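Local coordinates for ESX-1 secretion-associated protein EspB (Mycobacterium marinum, PDB 7P0Z) that is secreted through the mycobacterial ESX-1 system and assembles into a seven-subunit, channel-like structure, consistent with a role in protein transport, at residues A[53-58]-A[156-161]; A[152-157]-A[205-210]. One frame throughout, in Å; residues are numbered along the deposited sequence.

Both contacts lie in the buried core of the helical bundle, close to the centre of the folded chain, and both use helix 149-166. Contact 1 joins that helix to helix 42-81 of the PE part; contact 2 joins it to helix 181-224 within the PPE part. Their chemistry is apolar, but the spacing differs. Across contact 1 the backbones stand well apart and one indole spans the gap, whereas in contact 2 two alanines bring the helices close, with a phenylalanine and a leucine beside them. The contacts meet directly: Leu207 CD2 lies 3.4 Å from Trp158 CE2, and Ser54 CB is 3.7 Å from Leu207 CD1, so three helices pack into one continuous interior.

Contact 1 (A[53-58]-A[156-161]); sequences VSADNV and DGWNNF
Trp158 reaches from helix 149-166 across to Ala55 and Val58 on helix 42-81, and the whole contact is carried by its indole. The backbones are far apart here: even the nearest pair of CA atoms, Ala55 and Trp158, is separated by 9.1 Å, a gap bridged by the large side chain from one side and two small ones from the other. The outer, six-membered half of the indole does the touching. Its CZ2 corner meets Ala55 CB at 4.0 Å, while CZ3 approaches Val58 CG1 to 3.9 Å. CH2, the corner between them, shares the same Val58 methyl. Ala55 and Val58 are three residues apart, so they occupy neighbouring places on one helix face and engage adjacent parts of the ring. In Trp158 the CG atom lies opposite the carbonyl carbon (chi1 -80°), and a chi2 of 105° swings the ring plane well off the plane of CA, CB and CG, carrying the benzo end toward the other helix. Val58 comes to meet it from the opposite direction. With CG1 trans to the main-chain nitrogen (chi1 164°), that methyl is the branch presented to the indole, and CG2 stays farther back. All three touching residues are buried, and dispersion and exclusion of water supply the attraction. Other groups close round the indole: the ring of Phe154 one turn earlier on its own helix, Pro30 and Pro31 from a loop, and Arg59 of helix 42-81. Ser54, on another side of helix 42-81, hydrogen-bonds through OG to Val274 N. The contact thus joins the PE-part helix 42-81 to the PPE-part helix 149-166, with helix 181-224 packed against both.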
ATOM      1  N   VAL A  53       9.626 -29.704 -11.876  1.00 39.83           N
ATOM      2  CA  VAL A  53       9.898 -28.809 -12.987  1.00 39.83           C
ATOM      3  C   VAL A  53      10.702 -27.605 -12.527  1.00 39.83           C
ATOM      4  O   VAL A  53      11.642 -27.176 -13.203  1.00 39.83           O
ATOM      5  CB  VAL A  53       8.585 -28.392 -13.668  1.00 39.83           C
ATOM      6  CG1 VAL A  53       8.862 -27.441 -14.780  1.00 39.83           C
ATOM      7  CG2 VAL A  53       7.908 -29.595 -14.235  1.00 39.83           C
ATOM      8  N   SER A  54      10.351 -27.038 -11.382  1.00 39.38           N
ATOM      9  CA  SER A  54      11.111 -25.912 -10.866  1.00 39.38           C
ATOM     10  C   SER A  54      12.554 -26.301 -10.588  1.00 39.38           C
ATOM     11  O   SER A  54      13.477 -25.529 -10.862  1.00 39.38           O
ATOM     12  CB  SER A  54      10.452 -25.377  -9.609  1.00 39.38           C
ATOM     13  OG  SER A  54       9.385 -24.526  -9.928  1.00 39.38           O
ATOM     14  N   ALA A  55      12.769 -27.495 -10.045  1.00 39.22           N
ATOM     15  CA  ALA A  55      14.126 -27.949  -9.795  1.00 39.22           C
ATOM     16  C   ALA A  55      14.914 -28.087 -11.088  1.00 39.22           C
ATOM     17  O   ALA A  55      16.067 -27.650 -11.172  1.00 39.22           O
ATOM     18  CB  ALA A  55      14.103 -29.271  -9.042  1.00 39.22           C
ATOM     19  N   ASP A  56      14.308 -28.695 -12.103  1.00 40.46           N
ATOM     20  CA  ASP A  56      14.961 -28.794 -13.401  1.00 40.46           C
ATOM     21  C   ASP A  56      15.324 -27.423 -13.955  1.00 40.46           C
ATOM     22  O   ASP A  56      16.415 -27.231 -14.502  1.00 40.46           O
ATOM     23  CB  ASP A  56      14.060 -29.530 -14.381  1.00 40.46           C
ATOM     24  CG  ASP A  56      14.112 -31.012 -14.202  1.00 40.46           C
ATOM     25  OD1 ASP A  56      15.175 -31.519 -13.810  1.00 40.46           O
ATOM     26  OD2 ASP A  56      13.096 -31.682 -14.444  1.00 40.46           O
ATOM     27  N   ASN A  57      14.428 -26.463 -13.823  1.00 40.40           N
ATOM     28  CA  ASN A  57      14.698 -25.153 -14.387  1.00 40.40           C
ATOM     29  C   ASN A  57      15.826 -24.453 -13.649  1.00 40.40           C
ATOM     30  O   ASN A  57      16.665 -23.780 -14.265  1.00 40.40           O
ATOM     31  CB  ASN A  57      13.411 -24.340 -14.380  1.00 40.40           C
ATOM     32  CG  ASN A  57      12.457 -24.791 -15.458  1.00 40.40           C
ATOM     33  OD1 ASN A  57      12.675 -25.812 -16.097  1.00 40.40           O
ATOM     34  ND2 ASN A  57      11.382 -24.053 -15.646  1.00 40.40           N
ATOM     35  N   VAL A  58      15.883 -24.623 -12.336  1.00 39.00           N
ATOM     36  CA  VAL A  58      16.977 -24.046 -11.575  1.00 39.00           C
ATOM     37  C   VAL A  58      18.305 -24.680 -11.975  1.00 39.00           C
ATOM     38  O   VAL A  58      19.316 -23.988 -12.128  1.00 39.00           O
ATOM     39  CB  VAL A  58      16.700 -24.182 -10.071  1.00 39.00           C
ATOM     40  CG1 VAL A  58      17.960 -23.957  -9.270  1.00 39.00           C
ATOM     41  CG2 VAL A  58      15.627 -23.218  -9.657  1.00 39.00           C
ATOM     42  N   ASP A 156      15.858 -30.710   2.248  1.00 40.56           N
ATOM     43  CA  ASP A 156      17.173 -30.698   2.864  1.00 40.56           C
ATOM     44  C   ASP A 156      18.249 -30.481   1.823  1.00 40.56           C
ATOM     45  O   ASP A 156      19.161 -29.675   2.019  1.00 40.56           O
ATOM     46  CB  ASP A 156      17.428 -31.998   3.606  1.00 40.56           C
ATOM     47  CG  ASP A 156      16.636 -32.102   4.863  1.00 40.56           C
ATOM     48  OD1 ASP A 156      16.137 -31.064   5.337  1.00 40.56           O
ATOM     49  OD2 ASP A 156      16.508 -33.227   5.385  1.00 40.56           O
ATOM     50  N   GLY A 157      18.166 -31.208   0.715  1.00 38.73           N
ATOM     51  CA  GLY A 157      19.148 -31.033  -0.330  1.00 38.73           C
ATOM     52  C   GLY A 157      19.188 -29.610  -0.848  1.00 38.73           C
ATOM     53  O   GLY A 157      20.259 -29.031  -1.026  1.00 38.73           O
ATOM     54  N   TRP A 158      18.026 -29.014  -1.055  1.00 38.76           N
ATOM     55  CA  TRP A 158      18.041 -27.675  -1.609  1.00 38.76           C
ATOM     56  C   TRP A 158      18.450 -26.621  -0.587  1.00 38.76           C
ATOM     57  O   TRP A 158      19.060 -25.623  -0.961  1.00 38.76           O
ATOM     58  CB  TRP A 158      16.692 -27.358  -2.243  1.00 38.76           C
ATOM     59  CG  TRP A 158      16.606 -27.978  -3.582  1.00 38.76           C
ATOM     60  CD1 TRP A 158      15.905 -29.081  -3.920  1.00 38.76           C
ATOM     61  CD2 TRP A 158      17.296 -27.569  -4.755  1.00 38.76           C
ATOM     62  NE1 TRP A 158      16.094 -29.382  -5.231  1.00 38.76           N
ATOM     63  CE2 TRP A 158      16.945 -28.463  -5.773  1.00 38.76           C
ATOM     64  CE3 TRP A 158      18.172 -26.526  -5.046  1.00 38.76           C
ATOM     65  CZ2 TRP A 158      17.436 -28.352  -7.056  1.00 38.76           C
ATOM     66  CZ3 TRP A 158      18.654 -26.414  -6.314  1.00 38.76           C
ATOM     67  CH2 TRP A 158      18.285 -27.321  -7.311  1.00 38.76           C
ATOM     68  N   ASN A 159      18.160 -26.817   0.696  1.00 38.92           N
ATOM     69  CA  ASN A 159      18.701 -25.919   1.707  1.00 38.92           C
ATOM     70  C   ASN A 159      20.213 -26.020   1.796  1.00 38.92           C
ATOM     71  O   ASN A 159      20.904 -25.005   1.948  1.00 38.92           O
ATOM     72  CB  ASN A 159      18.078 -26.202   3.060  1.00 38.92           C
ATOM     73  CG  ASN A 159      17.026 -25.224   3.414  1.00 38.92           C
ATOM     74  OD1 ASN A 159      17.206 -24.028   3.244  1.00 38.92           O
ATOM     75  ND2 ASN A 159      15.914 -25.711   3.922  1.00 38.92           N
ATOM     76  N   ASN A 160      20.747 -27.233   1.719  1.00 38.81           N
ATOM     77  CA  ASN A 160      22.190 -27.371   1.697  1.00 38.81           C
ATOM     78  C   ASN A 160      22.774 -26.637   0.511  1.00 38.81           C
ATOM     79  O   ASN A 160      23.802 -25.972   0.636  1.00 38.81           O
ATOM     80  CB  ASN A 160      22.593 -28.834   1.655  1.00 38.81           C
ATOM     81  CG  ASN A 160      22.320 -29.535   2.931  1.00 38.81           C
ATOM     82  OD1 ASN A 160      22.230 -28.921   3.981  1.00 38.81           O
ATOM     83  ND2 ASN A 160      22.178 -30.840   2.856  1.00 38.81           N
ATOM     84  N   PHE A 161      22.132 -26.745  -0.645  1.00 38.09           N
ATOM     85  CA  PHE A 161      22.635 -26.047  -1.815  1.00 38.09           C
ATOM     86  C   PHE A 161      22.588 -24.535  -1.634  1.00 38.09           C
ATOM     87  O   PHE A 161      23.525 -23.834  -2.017  1.00 38.09           O
ATOM     88  CB  PHE A 161      21.858 -26.458  -3.057  1.00 38.09           C
ATOM     89  CG  PHE A 161      22.515 -26.030  -4.312  1.00 38.09           C
ATOM     90  CD1 PHE A 161      23.734 -26.556  -4.672  1.00 38.09           C
ATOM     91  CD2 PHE A 161      21.965 -25.035  -5.089  1.00 38.09           C
ATOM     92  CE1 PHE A 161      24.360 -26.137  -5.802  1.00 38.09           C
ATOM     93  CE2 PHE A 161      22.593 -24.617  -6.225  1.00 38.09           C
ATOM     94  CZ  PHE A 161      23.791 -25.169  -6.582  1.00 38.09           C
TER

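Contact 2 (A[152-157]-A[205-210])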
ATOM      1  N   VAL A 152      10.836 -33.981   2.283  1.00 40.87           N
ATOM      2  CA  VAL A 152      11.785 -33.499   3.269  1.00 40.87           C
ATOM      3  C   VAL A 152      13.210 -33.730   2.799  1.00 40.87           C
ATOM      4  O   VAL A 152      14.081 -32.881   3.002  1.00 40.87           O
ATOM      5  CB  VAL A 152      11.501 -34.148   4.631  1.00 40.87           C
ATOM      6  CG1 VAL A 152      12.483 -33.678   5.641  1.00 40.87           C
ATOM      7  CG2 VAL A 152      10.127 -33.782   5.075  1.00 40.87           C
ATOM      8  N   ASN A 153      13.478 -34.862   2.152  1.00 40.76           N
ATOM      9  CA  ASN A 153      14.808 -35.066   1.593  1.00 40.76           C
ATOM     10  C   ASN A 153      15.120 -34.024   0.528  1.00 40.76           C
ATOM     11  O   ASN A 153      16.221 -33.466   0.495  1.00 40.76           O
ATOM     12  CB  ASN A 153      14.936 -36.467   1.014  1.00 40.76           C
ATOM     13  CG  ASN A 153      14.732 -37.538   2.046  1.00 40.76           C
ATOM     14  OD1 ASN A 153      14.961 -37.333   3.236  1.00 40.76           O
ATOM     15  ND2 ASN A 153      14.291 -38.698   1.598  1.00 40.76           N
ATOM     16  N   PHE A 154      14.153 -33.754  -0.344  1.00 39.25           N
ATOM     17  CA  PHE A 154      14.281 -32.716  -1.352  1.00 39.25           C
ATOM     18  C   PHE A 154      14.605 -31.373  -0.719  1.00 39.25           C
ATOM     19  O   PHE A 154      15.527 -30.669  -1.147  1.00 39.25           O
ATOM     20  CB  PHE A 154      12.972 -32.656  -2.128  1.00 39.25           C
ATOM     21  CG  PHE A 154      12.948 -31.674  -3.238  1.00 39.25           C
ATOM     22  CD1 PHE A 154      13.374 -32.024  -4.495  1.00 39.25           C
ATOM     23  CD2 PHE A 154      12.467 -30.405  -3.036  1.00 39.25           C
ATOM     24  CE1 PHE A 154      13.336 -31.126  -5.518  1.00 39.25           C
ATOM     25  CE2 PHE A 154      12.430 -29.503  -4.053  1.00 39.25           C
ATOM     26  CZ  PHE A 154      12.863 -29.865  -5.303  1.00 39.25           C
ATOM     27  N   ALA A 155      13.852 -31.004   0.308  1.00 39.42           N
ATOM     28  CA  ALA A 155      14.056 -29.716   0.949  1.00 39.42           C
ATOM     29  C   ALA A 155      15.419 -29.631   1.609  1.00 39.42           C
ATOM     30  O   ALA A 155      16.066 -28.587   1.568  1.00 39.42           O
ATOM     31  CB  ALA A 155      12.956 -29.457   1.966  1.00 39.42           C
ATOM     32  N   ASP A 156      15.858 -30.710   2.248  1.00 40.56           N
ATOM     33  CA  ASP A 156      17.173 -30.698   2.864  1.00 40.56           C
ATOM     34  C   ASP A 156      18.249 -30.481   1.823  1.00 40.56           C
ATOM     35  O   ASP A 156      19.161 -29.675   2.019  1.00 40.56           O
ATOM     36  CB  ASP A 156      17.428 -31.998   3.606  1.00 40.56           C
ATOM     37  CG  ASP A 156      16.636 -32.102   4.863  1.00 40.56           C
ATOM     38  OD1 ASP A 156      16.137 -31.064   5.337  1.00 40.56           O
ATOM     39  OD2 ASP A 156      16.508 -33.227   5.385  1.00 40.56           O
ATOM     40  N   GLY A 157      18.166 -31.208   0.715  1.00 38.73           N
ATOM     41  CA  GLY A 157      19.148 -31.033  -0.330  1.00 38.73           C
ATOM     42  C   GLY A 157      19.188 -29.610  -0.848  1.00 38.73           C
ATOM     43  O   GLY A 157      20.259 -29.031  -1.026  1.00 38.73           O
ATOM     44  N   ALA A 205      16.472 -21.541  -1.819  1.00 38.95           N
ATOM     45  CA  ALA A 205      15.823 -21.509  -0.524  1.00 38.95           C
ATOM     46  C   ALA A 205      14.316 -21.547  -0.672  1.00 38.95           C
ATOM     47  O   ALA A 205      13.637 -22.256   0.064  1.00 38.95           O
ATOM     48  CB  ALA A 205      16.249 -20.272   0.250  1.00 38.95           C
ATOM     49  N   SER A 206      13.776 -20.783  -1.608  1.00 39.07           N
ATOM     50  CA  SER A 206      12.337 -20.779  -1.783  1.00 39.07           C
ATOM     51  C   SER A 206      11.840 -22.135  -2.257  1.00 39.07           C
ATOM     52  O   SER A 206      10.737 -22.562  -1.906  1.00 39.07           O
ATOM     53  CB  SER A 206      11.942 -19.680  -2.753  1.00 39.07           C
ATOM     54  OG  SER A 206      11.981 -20.146  -4.076  1.00 39.07           O
ATOM     55  N   LEU A 207      12.654 -22.829  -3.033  1.00 39.37           N
ATOM     56  CA  LEU A 207      12.321 -24.178  -3.446  1.00 39.37           C
ATOM     57  C   LEU A 207      12.201 -25.101  -2.240  1.00 39.37           C
ATOM     58  O   LEU A 207      11.215 -25.834  -2.084  1.00 39.37           O
ATOM     59  CB  LEU A 207      13.404 -24.662  -4.390  1.00 39.37           C
ATOM     60  CG  LEU A 207      13.140 -25.834  -5.293  1.00 39.37           C
ATOM     61  CD1 LEU A 207      12.074 -25.423  -6.282  1.00 39.37           C
ATOM     62  CD2 LEU A 207      14.410 -26.190  -5.995  1.00 39.37           C
ATOM     63  N   ALA A 208      13.202 -25.068  -1.368  1.00 39.04           N
ATOM     64  CA  ALA A 208      13.153 -25.905  -0.176  1.00 39.04           C
ATOM     65  C   ALA A 208      11.994 -25.505   0.717  1.00 39.04           C
ATOM     66  O   ALA A 208      11.354 -26.353   1.344  1.00 39.04           O
ATOM     67  CB  ALA A 208      14.469 -25.822   0.585  1.00 39.04           C
ATOM     68  N   LYS A 209      11.715 -24.216   0.783  1.00 39.23           N
ATOM     69  CA  LYS A 209      10.613 -23.734   1.587  1.00 39.23           C
ATOM     70  C   LYS A 209       9.289 -24.297   1.098  1.00 39.23           C
ATOM     71  O   LYS A 209       8.453 -24.719   1.899  1.00 39.23           O
ATOM     72  CB  LYS A 209      10.607 -22.217   1.565  1.00 39.23           C
ATOM     73  CG  LYS A 209       9.567 -21.629   2.413  1.00 39.23           C
ATOM     74  CD  LYS A 209       9.528 -20.146   2.300  1.00 39.23           C
ATOM     75  CE  LYS A 209       8.356 -19.610   3.081  1.00 39.23           C
ATOM     76  NZ  LYS A 209       8.199 -18.144   2.948  1.00 39.23           N
ATOM     77  N   GLN A 210       9.086 -24.326  -0.214  1.00 39.80           N
ATOM     78  CA  GLN A 210       7.870 -24.910  -0.752  1.00 39.80           C
ATOM     79  C   GLN A 210       7.781 -26.396  -0.452  1.00 39.80           C
ATOM     80  O   GLN A 210       6.703 -26.911  -0.143  1.00 39.80           O
ATOM     81  CB  GLN A 210       7.791 -24.682  -2.250  1.00 39.80           C
ATOM     82  CG  GLN A 210       7.461 -23.295  -2.651  1.00 39.80           C
ATOM     83  CD  GLN A 210       7.325 -23.194  -4.133  1.00 39.80           C
ATOM     84  OE1 GLN A 210       7.948 -23.942  -4.860  1.00 39.80           O
ATOM     85  NE2 GLN A 210       6.486 -22.293  -4.595  1.00 39.80           N
TER
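Ala208 and Ala155 face each other where helix 149-166 meets the long helix 181-224, an antiparallel helix-helix packing in the PPE part of the α-helical bundle. These alanines and Phe154 bury the most surface here. The small residues allow a close backbone approach: the CA atoms of Ala155 and Ala208 are 4.1 Å apart. Ala155 CB and Ala208 CB are separated by 4.2 Å. Each methyl packs more closely on the other helix's main chain than on the opposing methyl, and Ala155 CB lies 3.5 Å from Ala208 O. To one side of this close point, Phe154 extends beyond the alanines to Leu207. Its CG is trans to the backbone nitrogen (chi1 -178°), and a chi2 of 88° stands the ring almost perpendicular to the plane of CA, CB and CG; this conformation brings the far end of the ring to helix 181-224. Phe154 CE2 meets the branch point Leu207 CG at 3.9 Å, and Phe154 CZ lies 4.0 Å from Leu207 CD2. The two side chains cross at about a right angle, and the leucine's CG and CD2 meet the CE2-CZ side of the ring obliquely. Ala55 of helix 42-81 and Pro35 also touch Phe154. On helix 181-224, Gln210 NE2 hydrogen-bonds to Glu272 O, tying the helix to the later part of the chain. The nearest approach between the two segments is made by a methyl and a carbonyl, Ala208 CB and Ala155 O, at 3.3 Å.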